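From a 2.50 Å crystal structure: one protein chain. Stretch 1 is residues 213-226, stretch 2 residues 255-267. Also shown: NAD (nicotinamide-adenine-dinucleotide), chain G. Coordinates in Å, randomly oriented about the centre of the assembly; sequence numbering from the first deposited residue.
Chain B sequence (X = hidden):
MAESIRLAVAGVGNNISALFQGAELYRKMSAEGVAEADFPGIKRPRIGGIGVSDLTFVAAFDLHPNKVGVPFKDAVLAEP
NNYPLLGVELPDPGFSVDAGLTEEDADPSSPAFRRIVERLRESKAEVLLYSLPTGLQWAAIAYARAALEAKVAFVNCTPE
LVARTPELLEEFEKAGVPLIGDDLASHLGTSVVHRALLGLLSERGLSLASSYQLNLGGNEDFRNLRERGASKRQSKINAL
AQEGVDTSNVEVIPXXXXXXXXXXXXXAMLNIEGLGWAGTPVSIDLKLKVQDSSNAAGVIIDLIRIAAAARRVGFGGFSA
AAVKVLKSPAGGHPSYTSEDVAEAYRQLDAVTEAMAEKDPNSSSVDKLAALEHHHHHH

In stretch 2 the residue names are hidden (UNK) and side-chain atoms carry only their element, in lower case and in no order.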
# COMPACT_ATOMS: atom_id res chain seq x y z
N GLN B 213 2.90 -13.69 1.88
CA GLN B 213 1.68 -13.60 1.07
C GLN B 213 0.54 -13.91 2.04
O GLN B 213 0.65 -14.93 2.69
CB GLN B 213 1.78 -14.65 -0.04
CG GLN B 213 0.46 -14.99 -0.71
CD GLN B 213 0.57 -15.97 -1.85
OE1 GLN B 213 -0.46 -16.51 -2.27
NE2 GLN B 213 1.77 -16.18 -2.39
N LEU B 214 -0.47 -13.05 2.15
CA LEU B 214 -1.71 -13.43 2.85
C LEU B 214 -2.91 -13.07 1.99
O LEU B 214 -2.77 -12.10 1.29
CB LEU B 214 -1.77 -12.83 4.25
CG LEU B 214 -1.40 -11.36 4.40
CD1 LEU B 214 -2.65 -10.57 4.76
CD2 LEU B 214 -0.39 -11.25 5.56
N ASN B 215 -3.98 -13.86 2.08
CA ASN B 215 -5.24 -13.75 1.29
C ASN B 215 -6.42 -13.57 2.26
O ASN B 215 -6.30 -13.93 3.45
CB ASN B 215 -5.43 -14.93 0.34
CG ASN B 215 -4.24 -15.16 -0.56
OD1 ASN B 215 -4.24 -14.78 -1.75
ND2 ASN B 215 -3.19 -15.76 -0.01
N LEU B 216 -7.46 -12.85 1.82
CA LEU B 216 -8.69 -12.59 2.61
C LEU B 216 -9.83 -12.91 1.66
O LEU B 216 -9.65 -12.61 0.51
CB LEU B 216 -8.77 -11.11 3.03
CG LEU B 216 -7.57 -10.51 3.76
CD1 LEU B 216 -7.75 -8.99 3.95
CD2 LEU B 216 -7.39 -11.20 5.12
N GLY B 217 -10.95 -13.43 2.13
CA GLY B 217 -12.09 -13.75 1.27
C GLY B 217 -13.35 -13.73 2.09
O GLY B 217 -13.25 -13.56 3.34
N GLY B 218 -14.50 -13.94 1.46
CA GLY B 218 -15.81 -13.89 2.15
C GLY B 218 -16.88 -14.71 1.49
O GLY B 218 -18.01 -14.41 1.72
N ASN B 219 -16.52 -15.74 0.71
CA ASN B 219 -17.48 -16.65 0.05
C ASN B 219 -17.36 -18.08 0.61
O ASN B 219 -16.46 -18.38 1.40
CB ASN B 219 -17.32 -16.68 -1.48
CG ASN B 219 -15.95 -17.05 -1.99
OD1 ASN B 219 -15.15 -17.66 -1.29
ND2 ASN B 219 -15.64 -16.60 -3.20
N GLU B 220 -18.28 -18.93 0.18
CA GLU B 220 -18.35 -20.34 0.61
C GLU B 220 -17.03 -21.01 0.22
O GLU B 220 -16.52 -21.76 1.08
CB GLU B 220 -19.63 -20.98 0.08
CG GLU B 220 -20.43 -21.75 1.14
CD GLU B 220 -20.73 -21.06 2.48
OE1 GLU B 220 -21.10 -19.86 2.48
OE2 GLU B 220 -20.60 -21.76 3.56
N ASP B 221 -16.44 -20.72 -0.94
CA ASP B 221 -15.17 -21.42 -1.34
C ASP B 221 -14.15 -21.15 -0.23
O ASP B 221 -13.56 -22.14 0.34
CB ASP B 221 -14.65 -21.08 -2.75
CG ASP B 221 -13.34 -21.75 -3.18
OD1 ASP B 221 -13.24 -22.98 -2.99
OD2 ASP B 221 -12.38 -21.06 -3.69
N PHE B 222 -13.97 -19.89 0.12
CA PHE B 222 -12.90 -19.49 1.06
C PHE B 222 -13.18 -20.09 2.45
O PHE B 222 -12.24 -20.55 3.10
CB PHE B 222 -12.77 -17.97 1.02
CG PHE B 222 -11.62 -17.41 1.79
CD1 PHE B 222 -11.75 -17.16 3.13
CD2 PHE B 222 -10.42 -17.16 1.19
CE1 PHE B 222 -10.69 -16.68 3.89
CE2 PHE B 222 -9.37 -16.64 1.92
CZ PHE B 222 -9.50 -16.44 3.27
N ARG B 223 -14.43 -20.02 2.89
CA ARG B 223 -14.98 -20.64 4.13
C ARG B 223 -14.70 -22.17 4.16
O ARG B 223 -14.22 -22.68 5.20
CB ARG B 223 -16.47 -20.34 4.25
CG ARG B 223 -16.90 -19.96 5.66
CD ARG B 223 -18.33 -20.27 6.11
NE ARG B 223 -18.92 -18.99 6.49
CZ ARG B 223 -18.59 -18.26 7.57
NH1 ARG B 223 -17.69 -18.69 8.44
NH2 ARG B 223 -19.19 -17.10 7.82
N ASN B 224 -14.92 -22.87 3.04
CA ASN B 224 -14.57 -24.31 2.88
C ASN B 224 -13.06 -24.49 3.04
O ASN B 224 -12.64 -25.30 3.91
CB ASN B 224 -15.02 -24.89 1.54
CG ASN B 224 -14.69 -26.37 1.40
OD1 ASN B 224 -15.09 -27.19 2.25
ND2 ASN B 224 -14.00 -26.72 0.32
N LEU B 225 -12.22 -23.82 2.25
CA LEU B 225 -10.75 -24.09 2.29
C LEU B 225 -10.25 -24.03 3.75
O LEU B 225 -9.55 -25.00 4.16
CB LEU B 225 -10.01 -23.12 1.37
CG LEU B 225 -9.92 -23.46 -0.13
CD1 LEU B 225 -10.49 -24.83 -0.51
CD2 LEU B 225 -10.57 -22.37 -0.97
N ARG B 226 -10.69 -23.02 4.50
CA ARG B 226 -10.44 -22.67 5.94
C ARG B 226 -10.19 -23.91 6.84
O ARG B 226 -10.89 -24.92 6.70
CB ARG B 226 -11.64 -21.82 6.41
CG ARG B 226 -11.48 -21.12 7.75
CD ARG B 226 -12.24 -19.81 7.84
NE ARG B 226 -11.53 -18.81 8.64
CZ ARG B 226 -10.26 -18.39 8.43
NH1 ARG B 226 -9.49 -18.89 7.47
NH2 ARG B 226 -9.73 -17.47 9.21
N UNK B 255 -5.09 -18.51 4.06
CA UNK B 255 -6.37 -18.14 4.71
C UNK B 255 -6.13 -17.25 5.93
O UNK B 255 -6.48 -17.69 7.06
o UNK B 255 -8.50 -18.94 5.30
c UNK B 255 -7.17 -19.33 5.03
N UNK B 256 -5.63 -16.01 5.72
CA UNK B 256 -5.36 -15.04 6.82
C UNK B 256 -6.65 -14.78 7.60
O UNK B 256 -6.57 -14.38 8.79
c UNK B 256 -4.77 -13.75 6.35
N UNK B 257 -7.81 -14.98 6.98
CA UNK B 257 -9.05 -14.53 7.64
C UNK B 257 -10.18 -14.31 6.68
O UNK B 257 -9.95 -13.97 5.49
N UNK B 258 -11.37 -14.52 7.21
CA UNK B 258 -12.63 -14.54 6.47
C UNK B 258 -13.34 -13.23 6.81
O UNK B 258 -13.67 -12.99 7.99
c UNK B 258 -15.91 -15.23 7.01
c UNK B 258 -16.39 -16.18 4.48
o UNK B 258 -18.70 -15.59 4.71
c UNK B 258 -13.46 -15.76 6.84
c UNK B 258 -17.43 -15.64 5.22
c UNK B 258 -15.10 -16.16 4.99
c UNK B 258 -14.85 -15.72 6.27
c UNK B 258 -17.19 -15.18 6.49
N UNK B 259 -13.54 -12.37 5.79
CA UNK B 259 -14.15 -11.03 6.00
C UNK B 259 -15.45 -11.00 5.22
O UNK B 259 -15.44 -11.06 4.00
c UNK B 259 -11.96 -10.06 6.55
c UNK B 259 -13.17 -9.92 5.63
c UNK B 259 -13.78 -8.52 5.67
N UNK B 260 -16.54 -10.95 5.98
CA UNK B 260 -17.89 -11.28 5.49
C UNK B 260 -18.24 -10.30 4.38
O UNK B 260 -18.71 -10.79 3.34
c UNK B 260 -18.86 -11.28 6.65
N UNK B 261 -17.95 -9.00 4.59
CA UNK B 261 -18.31 -7.88 3.65
C UNK B 261 -17.44 -7.90 2.38
O UNK B 261 -17.72 -7.10 1.54
c UNK B 261 -15.90 -5.54 3.77
c UNK B 261 -15.06 -5.53 5.79
n UNK B 261 -16.30 -5.98 5.87
c UNK B 261 -16.85 -6.01 4.61
n UNK B 261 -14.78 -5.28 4.51
c UNK B 261 -18.24 -6.51 4.36
N UNK B 262 -16.39 -8.71 2.27
CA UNK B 262 -15.72 -8.98 0.97
C UNK B 262 -16.57 -9.85 0.05
O UNK B 262 -16.30 -9.79 -1.16
c UNK B 262 -14.35 -9.64 1.15
c UNK B 262 -13.26 -8.73 1.72
c UNK B 262 -11.89 -9.44 1.76
c UNK B 262 -13.13 -7.48 0.94
N UNK B 263 -17.48 -10.69 0.56
CA UNK B 263 -18.29 -11.61 -0.29
C UNK B 263 -17.37 -12.39 -1.24
O UNK B 263 -16.37 -12.96 -0.80
c UNK B 263 -22.46 -8.73 0.27
c UNK B 263 -19.36 -10.79 -1.02
c UNK B 263 -20.50 -10.35 -0.11
n UNK B 263 -23.53 -9.50 -0.43
c UNK B 263 -21.09 -8.96 -0.37
N UNK B 264 -17.67 -12.40 -2.55
CA UNK B 264 -16.87 -13.11 -3.59
C UNK B 264 -15.60 -12.34 -3.97
O UNK B 264 -14.88 -12.90 -4.77
c UNK B 264 -16.91 -14.24 -5.87
o UNK B 264 -16.60 -15.46 -5.64
o UNK B 264 -16.62 -13.66 -6.92
c UNK B 264 -17.66 -13.43 -4.84
N UNK B 265 -15.28 -11.22 -3.33
CA UNK B 265 -13.97 -10.55 -3.55
C UNK B 265 -12.84 -11.30 -2.87
O UNK B 265 -13.06 -11.82 -1.82
n UNK B 265 -15.21 -6.86 -5.58
c UNK B 265 -14.54 -8.14 -3.90
c UNK B 265 -15.89 -6.50 -4.47
c UNK B 265 -13.93 -9.13 -2.99
n UNK B 265 -15.50 -7.28 -3.46
c UNK B 265 -14.35 -7.89 -5.22
N UNK B 266 -11.65 -11.30 -3.44
CA UNK B 266 -10.49 -11.88 -2.74
C UNK B 266 -9.41 -10.79 -2.73
O UNK B 266 -9.18 -10.22 -3.77
n UNK B 266 -7.91 -17.20 -2.46
c UNK B 266 -8.54 -15.87 -2.26
c UNK B 266 -10.06 -13.18 -3.40
c UNK B 266 -8.28 -15.01 -3.47
c UNK B 266 -8.61 -13.56 -3.17
N UNK B 267 -8.73 -10.60 -1.60
CA UNK B 267 -7.65 -9.61 -1.42
C UNK B 267 -6.39 -10.38 -1.11
O UNK B 267 -6.49 -11.29 -0.38
c UNK B 267 -6.70 -7.84 0.03
c UNK B 267 -9.10 -7.71 -0.63
c UNK B 267 -7.95 -8.63 -0.29
PA NAD G . -19.30 -22.47 -4.26
O1A NAD G . -19.12 -22.84 -2.84
O2A NAD G . -19.83 -21.09 -4.51
O5B NAD G . -20.11 -23.53 -5.12
C5B NAD G . -20.25 -24.83 -4.50
C4B NAD G . -21.61 -25.38 -4.84
O4B NAD G . -21.65 -26.85 -4.75
C3B NAD G . -22.70 -24.89 -3.89
O3B NAD G . -23.85 -24.55 -4.67
C2B NAD G . -22.99 -26.13 -3.05
O2B NAD G . -24.23 -25.88 -2.46
C1B NAD G . -22.90 -27.18 -4.16
N9A NAD G . -22.84 -28.58 -3.77
C8A NAD G . -22.30 -29.03 -2.59
N7A NAD G . -22.27 -30.34 -2.51
C5A NAD G . -22.80 -30.78 -3.71
C6A NAD G . -23.01 -32.08 -4.21
N6A NAD G . -22.69 -33.18 -3.54
N1A NAD G . -23.51 -32.20 -5.47
C2A NAD G . -23.83 -31.07 -6.13
N3A NAD G . -23.68 -29.80 -5.75
C4A NAD G . -23.14 -29.71 -4.51
O3 NAD G . -17.88 -22.60 -4.96
PN NAD G . -17.27 -21.75 -6.18
O1N NAD G . -18.23 -21.80 -7.30
O2N NAD G . -16.81 -20.48 -5.53
O5D NAD G . -15.99 -22.66 -6.55
C5D NAD G . -16.26 -24.06 -6.99
C4D NAD G . -14.98 -24.84 -6.95
O4D NAD G . -14.01 -24.33 -7.89
C3D NAD G . -14.31 -24.83 -5.57
O3D NAD G . -13.76 -26.11 -5.36
C2D NAD G . -13.14 -23.88 -5.78
O2D NAD G . -11.99 -24.11 -4.98
C1D NAD G . -12.74 -24.20 -7.21
N1N NAD G . -11.87 -23.12 -7.76
C2N NAD G . -12.29 -21.76 -7.63
C3N NAD G . -11.44 -20.71 -7.94
C7N NAD G . -11.97 -19.29 -7.82
O7N NAD G . -13.16 -19.11 -7.58
N7N NAD G . -11.12 -18.28 -7.97
C4N NAD G . -10.14 -21.03 -8.34
C5N NAD G . -9.81 -22.35 -8.63
C6N NAD G . -10.64 -23.38 -8.25

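Position 255 carries one carbon and one oxygen. A carbon followed by a hydroxyl is serine, and Ser255 O accepts from Arg226 NH1 at 3.3 Å, although the placement of that nitrogen is uncertain.

Position 256 has a lone carbon, directed toward stretch 1 and 3.8 Å from Leu214 CB: alanine. Ala256 N gives a weak bond to Asn215 O, 3.2 Å.

Position 257 has no side-chain atoms, so it is glycine. Phi 157° and psi 150° would jam a CB against the preceding carbonyl, so the backbone itself calls for glycine.

Position 258 shows one carbon, then a six-carbon ring bearing an oxygen: tyrosine. Arg223 lies over one face of this ring, its CZ 4.0 Å from the centroid and off-centre, while Phe222 CD1 meets the ring edge 4.0 Å from Tyr258 CD1.

Position 259 has three carbons, forked at the first: valine. Its backbone does the work, Val259 N donating to Gly217 O at 2.7 Å.

Position 260, a single carbon pointing away, is alanine. Position 261, one carbon and a five-membered ring with two nitrogens, is histidine, and it touches nothing on stretch 1.

Position 262 has four carbons forked at the second: leucine. Leu262 CD1 packs 3.8 Å from Leu216 CB.

Position 263 is four carbons in a row ending in nitrogen: lysine. It points away, and its phi of 50° serves the type II' turn from Leu262 to position 265.

Position 264 has two carbons, the second holding two oxygens. Four heavy atoms of this pattern are aspartate, and Asp264 OD1 accepts from Asn219 ND2 at 2.9 Å.

Position 265, again a carbon and a two-nitrogen five-membered ring, is histidine, its end leading away. Position 266, four carbons and a terminal nitrogen, is lysine; Lys266 CE lies at the Phe222 ring edge, 4.1 Å from Phe222 CD2.

Position 267, three carbons forked at the first, is valine, and Val267 CG1 sits 4.2 Å from Leu216 CD1.

The contact is backbone first. Leu216 N donates to Val267 O at 2.9 Å and Val267 N returns to Leu216 O at 3.1 Å, an antiparallel pair, while Gly217 bridges Tyr258 in parallel. Gly218 permits the close fit: an ideal CB there would lie 2.4 Å from Val259 O. Asn219 then serves twice, its OD1 capping the helix by accepting from Phe222 N at 2.9 Å while its amide reaches Asp264. Side chains fill what remains, leucine against aliphatic neighbours and arginine over tyrosine.

Stretch 2 (255-267) SAGYVAHLKDHKV
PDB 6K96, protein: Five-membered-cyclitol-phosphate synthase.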